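Local coordinates for pyridoxal kinase (Lactobacillus plantarum, PDB 3H74), which probably transfers a phosphate from ATP to the 5'-hydroxyl of pyridoxal to make pyridoxal 5'-phosphate, as a kinase of the ribokinase clan, at residues Ala9-Leu12 and Gly17-Leu20; Ser21-Val26 and Leu217-Ala222; Pro164-Gln169 and Ala176-Val181. All blocks are in the same frame, centred on the assembly; numbering follows the deposited sequence. Where two conformers were deposited one is given.

In the fold
Contacts 1 and 2 are the more central, about 10 and 8 Å from the chain's centre to theirs; contact 3 is more peripheral, at about 14 Å, and its Gln-167 is partly exposed. Contact 1 is the polar one, joining strand 4-13 to the first turn of helix 19-29 through a backbone carbonyl and a serine hydroxyl. Contact 2 uses the same helix one turn later, touches contact 1 where Ala-23 packs on Glu-10, and is wholly apolar, setting helix 19-29 against helix 213-226. Contact 3, at the edge of the main sheet, mixes apolar packing with a glutamine and a water. Leu-217 touching Thr-179 links 217-222 to 176-181.

Contact 1 (Ala9-Leu12 and Gly17-Leu20); sequences AEDL and GISL
Asp-11 and Ser-19 form the tight part of this contact. The hydroxyl OG of Ser-19 lies 2.8 Å from Asp-11 OD2 and 3.0 Å from Asp-11 O, close enough to both for its single proton to serve either. Although the CB of Asp-11 points away from 17-20, its CG is tucked between the backbone N and the carbonyl carbon (chi1 56°), and this turn brings the carboxylate back beside the serine. Leu-20 N then donates to Asp-11 O over 3.1 Å with an N-H...O angle of 158°, joining the strand backbone directly to the helix backbone. Next door, the Glu-10 carboxylate lies against the backbone of the turn, Glu-10 OE2 3.1 Å from Ser-19 C, without a hydrogen bond.

The contact opens at Leu-12, which is partly exposed. Leu-12 CD1 meets Leu-20 CB at 4.0 Å, their side chains crossing at about a right angle. Leu-20 is itself buried, packing also on Val-8 and Pro-38. The arrangement is the turn from strand to helix that opens a beta-alpha-beta crossover, here strand 4-13, helix 19-29 and parallel strand 32-42 of the ribokinase-like fold.

Contact 2 (Ser21-Val26 and Leu217-Ala222); sequences SSALPV and LAAVIA
Ala-23 and Ala-219 meet methyl to methyl, CB to CB at 4.2 Å, and mark the point where the two backbones come nearest: their CA atoms are 5.6 Å apart. The axes of 21-26 and 217-222 come within 9.4 Å, an ordinary helix-packing distance, and little surface (130 Å²) is buried. The helices run in nearly the same direction, with a signed crossing angle of -28°.

One turn further on, the conformation of Val-26 decides the contact. Its CB points toward helix 213-226, and CG1 stands anti to the backbone N (chi1 167°), which pushes that methyl into the interface. Val-26 CG1 lies 4.3 Å from Ala-219 CB and 4.1 Å from Val-220 CG2, while the other methyl of Val-26, CG2, stays farther from both. Val-220 has nearly the same first torsion (chi1 169°), yet it presents its other branch: CG2, anti to the carbonyl carbon, meets Val-26, whereas Val-220 CG1 lies 6.0 Å from Val-26 CG1. The two valines cross at about a right angle, and by these distances a single methyl from each does the touching. Ala-219 CB is thus flanked by Ala-23 and Val-26, residues one turn apart on the facing helix.

No hydrogen bond crosses the interface. Within helix 19-29, Pro-25 has no N-H to give to the preceding turn, and the chain kinks there, but Val-26 N still bonds Ser-22 O. Val-26 and Val-220 both reach Leu-266 of helix 264-274, which closes one side; Ala-23 and Ala-222 instead touch strand 4-13 through Val-8 and Met-6.

This is alanine-mediated packing of two helices on one face of the central sheet in a ribokinase-like alpha/beta fold, the second helix starting in the GTGD sequence that forms the anion hole in relatives.

Contact 3 (Pro164-Gln169 and Ala176-Val181); sequences PALQAQ and AVITDV
Leu-166 lies over Ala-176 and the end of Ile-178, using different atoms for each. Leu-166 CB is 3.9 Å from Ala-176 CB, while Leu-166 CD1 extends farther along the chain to lie 4.0 Å from Ile-178 CD1. Ile-178 CG1 is equally near that leucine methyl, which therefore rests against the last bond of the isoleucine, and the two side chains cross at about a right angle. The CB of Ile-178 does not point at the helix; the group comes near only through its extended end.

Beside this apolar patch, Gln-167 makes the polar link. Its CG is anti to the backbone N (chi1 -160°) and the chain beyond runs extended, carrying the amide to the start of 176-181. There Gln-167 OE1 accepts from Ala-176 N over 3.0 Å. The bond is almost straight at the hydrogen (171°) but bent at the oxygen, with a C=O...N angle of 130° and the donor tilted out of the amide plane. A water donates to Gln-167 OE1 at 2.9 Å and to Ala-176 O at 2.8 Å. Two donors therefore grip the amide oxygen, which would restrain the rotation of the amide, and both backbone polar atoms of Ala-176 are satisfied, one directly and one through the water. This suits a residue on strand 175-176, the outermost strand at its end of the main sheet.

The next residue, Val-177, makes backbone hydrogen bonds with Ile-138, tying the chain to the main sheet. Helix 159-167 covers the edge strand, and helix 142-149 adds to the apolar cluster, Ala-145 touching both Leu-166 and Ile-178. Ile-178 already pairs with Ala-190 of strand 186-192; the chain turns a corner at Thr-179, and Val-181 pairs with Gly-188 in the small antiparallel sheet.

Contact 1 (Ala9-Leu12 and Gly17-Leu20)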
ATOM      1  N   ALA A   9      -7.740  -4.898   2.359  1.00  5.22           N
ATOM      2  CA  ALA A   9      -8.551  -4.002   3.173  1.00  5.33           C
ATOM      3  C   ALA A   9      -8.029  -2.586   3.006  1.00  5.20           C
ATOM      4  O   ALA A   9      -6.909  -2.279   3.429  1.00  5.42           O
ATOM      5  CB  ALA A   9      -8.523  -4.419   4.633  1.00  6.08           C
ATOM      6  N   GLU A  10      -8.833  -1.746   2.352  1.00  5.03           N
ATOM      7  CA  GLU A  10      -8.515  -0.336   2.157  1.00  5.24           C
ATOM      8  C   GLU A  10      -9.780   0.380   1.735  1.00  4.97           C
ATOM      9  O   GLU A  10     -10.836  -0.232   1.632  1.00  4.95           O
ATOM     10  CB  GLU A  10      -7.363  -0.140   1.155  1.00  5.57           C
ATOM     11  CG  GLU A  10      -7.637  -0.675  -0.238  1.00  6.26           C
ATOM     12  CD  GLU A  10      -6.364  -0.929  -1.011  1.00  9.39           C
ATOM     13  OE1 GLU A  10      -5.344  -1.316  -0.406  1.00 11.52           O
ATOM     14  OE2 GLU A  10      -6.384  -0.791  -2.235  1.00 10.14           O
ATOM     15  N   ASP A  11      -9.685   1.681   1.500  1.00  5.08           N
ATOM     16  CA  ASP A  11     -10.881   2.444   1.159  1.00  5.98           C
ATOM     17  C   ASP A  11     -11.398   2.087  -0.226  1.00  5.84           C
ATOM     18  O   ASP A  11     -10.625   1.689  -1.105  1.00  6.02           O
ATOM     19  CB  ASP A  11     -10.586   3.937   1.228  1.00  6.81           C
ATOM     20  CG  ASP A  11      -9.421   4.332   0.337  1.00  8.43           C
ATOM     21  OD1 ASP A  11      -8.285   3.968   0.650  1.00  8.65           O
ATOM     22  OD2 ASP A  11      -9.644   4.986  -0.713  1.00 12.29           O
ATOM     23  N   LEU A  12     -12.703   2.230  -0.407  1.00  5.44           N
ATOM     24  CA  LEU A  12     -13.326   2.163  -1.720  1.00  5.40           C
ATOM     25  C   LEU A  12     -14.019   3.492  -1.973  1.00  4.90           C
ATOM     26  O   LEU A  12     -14.959   3.856  -1.257  1.00  5.17           O
ATOM     27  CB  LEU A  12     -14.338   1.019  -1.795  1.00  5.95           C
ATOM     28  CG  LEU A  12     -15.152   0.951  -3.089  1.00  7.13           C
ATOM     29  CD1 LEU A  12     -14.262   0.740  -4.308  1.00  8.72           C
ATOM     30  CD2 LEU A  12     -16.185  -0.160  -2.996  1.00  8.22           C
ATOM     31  N   GLY A  17     -10.921   5.911  -9.334  1.00  7.37           N
ATOM     32  CA  GLY A  17      -9.919   4.947  -9.819  1.00  8.09           C
ATOM     33  C   GLY A  17      -8.657   4.790  -8.984  1.00  8.33           C
ATOM     34  O   GLY A  17      -7.541   4.732  -9.513  1.00  9.51           O
ATOM     35  N   ILE A  18      -8.821   4.736  -7.674  1.00  7.50           N
ATOM     36  CA  ILE A  18      -7.699   4.490  -6.777  1.00  7.80           C
ATOM     37  C   ILE A  18      -8.043   3.330  -5.843  1.00  6.60           C
ATOM     38  O   ILE A  18      -9.070   2.674  -6.017  1.00  6.02           O
ATOM     39  CB  ILE A  18      -7.275   5.776  -5.995  1.00  7.77           C
ATOM     40  CG1 ILE A  18      -8.379   6.260  -5.043  1.00  8.95           C
ATOM     41  CG2 ILE A  18      -6.863   6.904  -6.957  1.00  9.22           C
ATOM     42  CD1 ILE A  18      -7.890   7.232  -3.961  1.00  9.90           C
ATOM     43  N   SER A  19      -7.149   3.067  -4.899  1.00  6.10           N
ATOM     44  CA  SER A  19      -7.385   2.138  -3.784  1.00  6.00           C
ATOM     45  C   SER A  19      -8.073   0.832  -4.214  1.00  5.75           C
ATOM     46  O   SER A  19      -7.590   0.157  -5.123  1.00  5.19           O
ATOM     47  CB  SER A  19      -8.062   2.863  -2.611  1.00  6.18           C
ATOM     48  OG  SER A  19      -9.264   3.497  -3.000  1.00  7.73           O
ATOM     49  N   LEU A  20      -9.190   0.458  -3.591  1.00  5.98           N
ATOM     50  CA  LEU A  20      -9.778  -0.846  -3.860  1.00  6.86           C
ATOM     51  C   LEU A  20     -10.221  -1.007  -5.307  1.00  6.65           C
ATOM     52  O   LEU A  20     -10.134  -2.095  -5.874  1.00  6.77           O
ATOM     53  CB  LEU A  20     -10.944  -1.106  -2.917  1.00  7.87           C
ATOM     54  CG  LEU A  20     -11.324  -2.551  -2.617  1.00  9.33           C
ATOM     55  CD1 LEU A  20     -10.124  -3.393  -2.175  1.00  8.70           C
ATOM     56  CD2 LEU A  20     -12.383  -2.532  -1.525  1.00  9.51           C
TER

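Contact 2 (Ser21-Val26 and Leu217-Ala222)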
ATOM      1  N   SER A  21     -10.689   0.085  -5.920  1.00  6.77           N
ATOM      2  CA  SER A  21     -11.110   0.040  -7.326  1.00  7.90           C
ATOM      3  C   SER A  21      -9.968  -0.314  -8.282  1.00  7.72           C
ATOM      4  O   SER A  21     -10.213  -0.835  -9.373  1.00  8.37           O
ATOM      5  CB  SER A  21     -11.745   1.359  -7.756  1.00  8.21           C
ATOM      6  OG  SER A  21     -10.770   2.313  -8.106  1.00 10.50           O
ATOM      7  N   SER A  22      -8.732  -0.022  -7.896  0.50  7.47           N
ATOM      8  CA  SER A  22      -7.595  -0.415  -8.723  0.50  7.79           C
ATOM      9  C   SER A  22      -6.949  -1.712  -8.239  0.50  7.54           C
ATOM     10  O   SER A  22      -6.459  -2.495  -9.050  0.50  7.61           O
ATOM     11  CB  SER A  22      -6.575   0.713  -8.851  0.50  8.32           C
ATOM     12  OG  SER A  22      -6.121   1.125  -7.584  0.50  9.05           O
ATOM     13  N   ALA A  23      -6.967  -1.965  -6.928  1.00  7.03           N
ATOM     14  CA  ALA A  23      -6.418  -3.211  -6.408  1.00  7.20           C
ATOM     15  C   ALA A  23      -7.202  -4.427  -6.897  1.00  7.40           C
ATOM     16  O   ALA A  23      -6.607  -5.464  -7.197  1.00  7.61           O
ATOM     17  CB  ALA A  23      -6.361  -3.183  -4.898  1.00  7.87           C
ATOM     18  N   LEU A  24      -8.526  -4.311  -6.978  1.00  7.36           N
ATOM     19  CA  LEU A  24      -9.351  -5.433  -7.419  1.00  8.16           C
ATOM     20  C   LEU A  24      -8.980  -5.933  -8.815  1.00  7.60           C
ATOM     21  O   LEU A  24      -8.699  -7.123  -8.983  1.00  7.68           O
ATOM     22  CB  LEU A  24     -10.850  -5.110  -7.319  1.00  9.22           C
ATOM     23  CG  LEU A  24     -11.625  -5.854  -6.235  1.00  9.82           C
ATOM     24  CD1 LEU A  24     -13.005  -5.246  -6.083  1.00 10.67           C
ATOM     25  CD2 LEU A  24     -11.722  -7.355  -6.540  1.00  9.66           C
ATOM     26  N   PRO A  25      -9.007  -5.051  -9.832  1.00  7.43           N
ATOM     27  CA  PRO A  25      -8.588  -5.500 -11.162  1.00  7.31           C
ATOM     28  C   PRO A  25      -7.158  -6.056 -11.203  1.00  6.63           C
ATOM     29  O   PRO A  25      -6.925  -7.104 -11.808  1.00  6.69           O
ATOM     30  CB  PRO A  25      -8.722  -4.229 -12.021  1.00  7.23           C
ATOM     31  CG  PRO A  25      -9.787  -3.434 -11.320  1.00  8.19           C
ATOM     32  CD  PRO A  25      -9.494  -3.661  -9.867  1.00  8.10           C
ATOM     33  N   VAL A  26      -6.214  -5.382 -10.556  1.00  5.93           N
ATOM     34  CA  VAL A  26      -4.825  -5.802 -10.604  1.00  6.62           C
ATOM     35  C   VAL A  26      -4.631  -7.196  -9.996  1.00  5.85           C
ATOM     36  O   VAL A  26      -4.032  -8.080 -10.613  1.00  5.67           O
ATOM     37  CB  VAL A  26      -3.924  -4.747  -9.923  1.00  6.54           C
ATOM     38  CG1 VAL A  26      -2.515  -5.288  -9.678  1.00  7.03           C
ATOM     39  CG2 VAL A  26      -3.868  -3.476 -10.769  1.00  7.54           C
ATOM     40  N   LEU A 217       1.158   0.481  -6.594  1.00  6.02           N
ATOM     41  CA  LEU A 217       2.445  -0.093  -6.220  1.00  6.12           C
ATOM     42  C   LEU A 217       2.290  -1.181  -5.165  1.00  5.77           C
ATOM     43  O   LEU A 217       2.855  -2.275  -5.295  1.00  5.99           O
ATOM     44  CB  LEU A 217       3.389   0.993  -5.711  1.00  6.48           C
ATOM     45  CG  LEU A 217       4.815   0.531  -5.380  1.00  7.41           C
ATOM     46  CD1 LEU A 217       5.627   0.208  -6.625  1.00  9.99           C
ATOM     47  CD2 LEU A 217       5.532   1.587  -4.552  1.00  9.88           C
ATOM     48  N   ALA A 218       1.516  -0.883  -4.121  1.00  5.43           N
ATOM     49  CA  ALA A 218       1.323  -1.840  -3.045  1.00  5.51           C
ATOM     50  C   ALA A 218       0.637  -3.108  -3.533  1.00  5.21           C
ATOM     51  O   ALA A 218       1.022  -4.209  -3.150  1.00  5.92           O
ATOM     52  CB  ALA A 218       0.552  -1.222  -1.912  1.00  6.06           C
ATOM     53  N   ALA A 219      -0.387  -2.959  -4.375  1.00  5.56           N
ATOM     54  CA  ALA A 219      -1.086  -4.120  -4.919  1.00  5.69           C
ATOM     55  C   ALA A 219      -0.142  -4.991  -5.747  1.00  5.46           C
ATOM     56  O   ALA A 219      -0.156  -6.212  -5.633  1.00  5.12           O
ATOM     57  CB  ALA A 219      -2.307  -3.695  -5.740  1.00  5.65           C
ATOM     58  N   VAL A 220       0.670  -4.356  -6.588  1.00  5.48           N
ATOM     59  CA  VAL A 220       1.617  -5.099  -7.423  1.00  5.64           C
ATOM     60  C   VAL A 220       2.660  -5.828  -6.578  1.00  5.53           C
ATOM     61  O   VAL A 220       2.948  -7.000  -6.810  1.00  5.67           O
ATOM     62  CB  VAL A 220       2.278  -4.188  -8.481  1.00  6.03           C
ATOM     63  CG1 VAL A 220       3.427  -4.888  -9.159  1.00  7.49           C
ATOM     64  CG2 VAL A 220       1.242  -3.744  -9.506  1.00  5.76           C
ATOM     65  N   ILE A 221       3.206  -5.133  -5.590  1.00  5.31           N
ATOM     66  CA  ILE A 221       4.196  -5.750  -4.709  1.00  5.94           C
ATOM     67  C   ILE A 221       3.607  -6.947  -3.955  1.00  5.60           C
ATOM     68  O   ILE A 221       4.193  -8.040  -3.947  1.00  5.85           O
ATOM     69  CB  ILE A 221       4.801  -4.709  -3.746  1.00  5.32           C
ATOM     70  CG1 ILE A 221       5.703  -3.739  -4.520  1.00  6.12           C
ATOM     71  CG2 ILE A 221       5.566  -5.382  -2.592  1.00  6.53           C
ATOM     72  CD1 ILE A 221       6.205  -2.551  -3.725  1.00  6.57           C
ATOM     73  N   ALA A 222       2.428  -6.764  -3.358  1.00  5.93           N
ATOM     74  CA  ALA A 222       1.777  -7.859  -2.653  1.00  6.26           C
ATOM     75  C   ALA A 222       1.493  -9.012  -3.603  1.00  6.71           C
ATOM     76  O   ALA A 222       1.716 -10.175  -3.243  1.00  6.96           O
ATOM     77  CB  ALA A 222       0.507  -7.392  -1.982  1.00  6.83           C
TER

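Contact 3 (Pro164-Gln169 and Ala176-Val181)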
ATOM      1  N   PRO A 164      17.346   0.686   9.445  1.00 11.09           N
ATOM      2  CA  PRO A 164      17.483  -0.186  10.622  1.00 11.55           C
ATOM      3  C   PRO A 164      16.516   0.150  11.768  1.00 11.48           C
ATOM      4  O   PRO A 164      15.996  -0.766  12.416  1.00 11.35           O
ATOM      5  CB  PRO A 164      18.939   0.035  11.054  1.00 11.76           C
ATOM      6  CG  PRO A 164      19.630   0.443   9.820  1.00 12.20           C
ATOM      7  CD  PRO A 164      18.636   1.306   9.090  1.00 10.94           C
ATOM      8  N   ALA A 165      16.273   1.437  12.006  1.00 12.67           N
ATOM      9  CA  ALA A 165      15.348   1.850  13.065  1.00 13.29           C
ATOM     10  C   ALA A 165      13.919   1.373  12.773  1.00 13.34           C
ATOM     11  O   ALA A 165      13.248   0.837  13.656  1.00 13.94           O
ATOM     12  CB  ALA A 165      15.382   3.345  13.250  1.00 13.80           C
ATOM     13  N   LEU A 166      13.487   1.546  11.525  1.00 13.00           N
ATOM     14  CA  LEU A 166      12.179   1.072  11.070  1.00 13.09           C
ATOM     15  C   LEU A 166      12.057  -0.441  11.203  1.00 12.19           C
ATOM     16  O   LEU A 166      11.066  -0.948  11.717  1.00 10.92           O
ATOM     17  CB  LEU A 166      11.954   1.440   9.599  1.00 13.58           C
ATOM     18  CG  LEU A 166      11.432   2.790   9.093  1.00 14.94           C
ATOM     19  CD1 LEU A 166      11.519   2.868   7.570  1.00 16.53           C
ATOM     20  CD2 LEU A 166       9.995   3.009   9.553  1.00 14.90           C
ATOM     21  N   GLN A 167      13.068  -1.166  10.740  1.00 12.71           N
ATOM     22  CA  GLN A 167      12.927  -2.615  10.634  1.00 14.56           C
ATOM     23  C   GLN A 167      12.921  -3.327  11.985  1.00 15.71           C
ATOM     24  O   GLN A 167      12.336  -4.400  12.117  1.00 16.14           O
ATOM     25  CB  GLN A 167      13.978  -3.193   9.694  1.00 15.04           C
ATOM     26  CG  GLN A 167      13.651  -4.574   9.145  1.00 14.53           C
ATOM     27  CD  GLN A 167      14.356  -4.799   7.862  1.00 16.39           C
ATOM     28  OE1 GLN A 167      14.034  -4.168   6.855  1.00 11.99           O
ATOM     29  NE2 GLN A 167      15.345  -5.688   7.877  1.00 17.23           N
ATOM     30  N   ALA A 168      13.542  -2.720  12.988  1.00 16.66           N
ATOM     31  CA  ALA A 168      13.558  -3.317  14.323  1.00 17.37           C
ATOM     32  C   ALA A 168      12.178  -3.282  14.993  1.00 18.00           C
ATOM     33  O   ALA A 168      11.939  -4.011  15.954  1.00 18.31           O
ATOM     34  CB  ALA A 168      14.611  -2.659  15.191  1.00 17.41           C
ATOM     35  N   GLN A 169      11.279  -2.445  14.463  1.00 18.31           N
ATOM     36  CA  GLN A 169       9.867  -2.377  14.874  1.00 18.89           C
ATOM     37  C   GLN A 169       9.007  -3.392  14.151  1.00 18.52           C
ATOM     38  O   GLN A 169       7.770  -3.330  14.203  1.00 19.07           O
ATOM     39  CB  GLN A 169       9.278  -1.047  14.476  1.00 19.26           C
ATOM     40  CG  GLN A 169       9.688   0.139  15.272  1.00 20.23           C
ATOM     41  CD  GLN A 169       8.820   1.322  14.923  1.00 21.38           C
ATOM     42  OE1 GLN A 169       7.656   1.158  14.539  1.00 22.28           O
ATOM     43  NE2 GLN A 169       9.374   2.517  15.038  1.00 21.89           N
ATOM     44  N   ALA A 176      11.349  -3.420   5.851  1.00  9.64           N
ATOM     45  CA  ALA A 176      10.888  -2.052   5.689  1.00  9.36           C
ATOM     46  C   ALA A 176      11.371  -1.546   4.328  1.00  9.06           C
ATOM     47  O   ALA A 176      12.564  -1.589   4.020  1.00  9.61           O
ATOM     48  CB  ALA A 176      11.424  -1.180   6.810  1.00  9.55           C
ATOM     49  N   VAL A 177      10.438  -1.091   3.502  1.00  8.42           N
ATOM     50  CA  VAL A 177      10.766  -0.578   2.180  1.00  8.48           C
ATOM     51  C   VAL A 177      10.246   0.847   2.056  1.00  8.35           C
ATOM     52  O   VAL A 177       9.030   1.062   2.105  1.00  8.58           O
ATOM     53  CB  VAL A 177      10.126  -1.455   1.072  1.00  8.08           C
ATOM     54  CG1 VAL A 177      10.497  -0.927  -0.304  1.00  8.96           C
ATOM     55  CG2 VAL A 177      10.524  -2.910   1.223  1.00  8.28           C
ATOM     56  N   ILE A 178      11.139   1.822   1.903  1.00  8.34           N
ATOM     57  CA  ILE A 178      10.719   3.204   1.666  1.00  9.20           C
ATOM     58  C   ILE A 178      10.531   3.399   0.164  1.00  9.53           C
ATOM     59  O   ILE A 178      11.417   3.062  -0.608  1.00  9.16           O
ATOM     60  CB  ILE A 178      11.715   4.234   2.263  1.00  9.36           C
ATOM     61  CG1 ILE A 178      11.813   4.042   3.777  1.00 10.23           C
ATOM     62  CG2 ILE A 178      11.276   5.657   1.929  1.00  9.69           C
ATOM     63  CD1 ILE A 178      12.878   4.903   4.456  1.00 10.04           C
ATOM     64  N   THR A 179       9.386   3.946  -0.245  1.00  9.76           N
ATOM     65  CA  THR A 179       8.938   3.850  -1.652  1.00 10.20           C
ATOM     66  C   THR A 179       9.153   5.067  -2.570  1.00 11.07           C
ATOM     67  O   THR A 179       8.887   4.989  -3.773  1.00 11.45           O
ATOM     68  CB  THR A 179       7.441   3.473  -1.720  1.00  9.62           C
ATOM     69  OG1 THR A 179       6.677   4.484  -1.059  1.00 10.45           O
ATOM     70  CG2 THR A 179       7.189   2.105  -1.067  1.00  9.66           C
ATOM     71  N   ASP A 180       9.637   6.173  -2.018  1.00 11.49           N
ATOM     72  CA  ASP A 180       9.741   7.432  -2.768  1.00 11.92           C
ATOM     73  C   ASP A 180      11.155   7.996  -2.732  1.00 12.18           C
ATOM     74  O   ASP A 180      11.356   9.216  -2.809  1.00 12.89           O
ATOM     75  CB  ASP A 180       8.750   8.463  -2.211  1.00 12.02           C
ATOM     76  CG  ASP A 180       9.024   8.818  -0.750  1.00 12.66           C
ATOM     77  OD1 ASP A 180       9.909   8.189  -0.136  1.00 13.60           O
ATOM     78  OD2 ASP A 180       8.358   9.731  -0.215  1.00 13.75           O
ATOM     79  N   VAL A 181      12.134   7.115  -2.599  1.00 12.21           N
ATOM     80  CA  VAL A 181      13.516   7.550  -2.513  1.00 12.74           C
ATOM     81  C   VAL A 181      13.975   8.018  -3.886  1.00 13.01           C
ATOM     82  O   VAL A 181      13.850   7.291  -4.872  1.00 11.82           O
ATOM     83  CB  VAL A 181      14.434   6.425  -1.988  1.00 12.41           C
ATOM     84  CG1 VAL A 181      15.895   6.859  -2.010  1.00 14.03           C
ATOM     85  CG2 VAL A 181      14.041   6.031  -0.574  1.00 12.90           C
TER
HETATM   86  O   HOH W   1      15.019  -2.027   5.241  1.00 14.84           O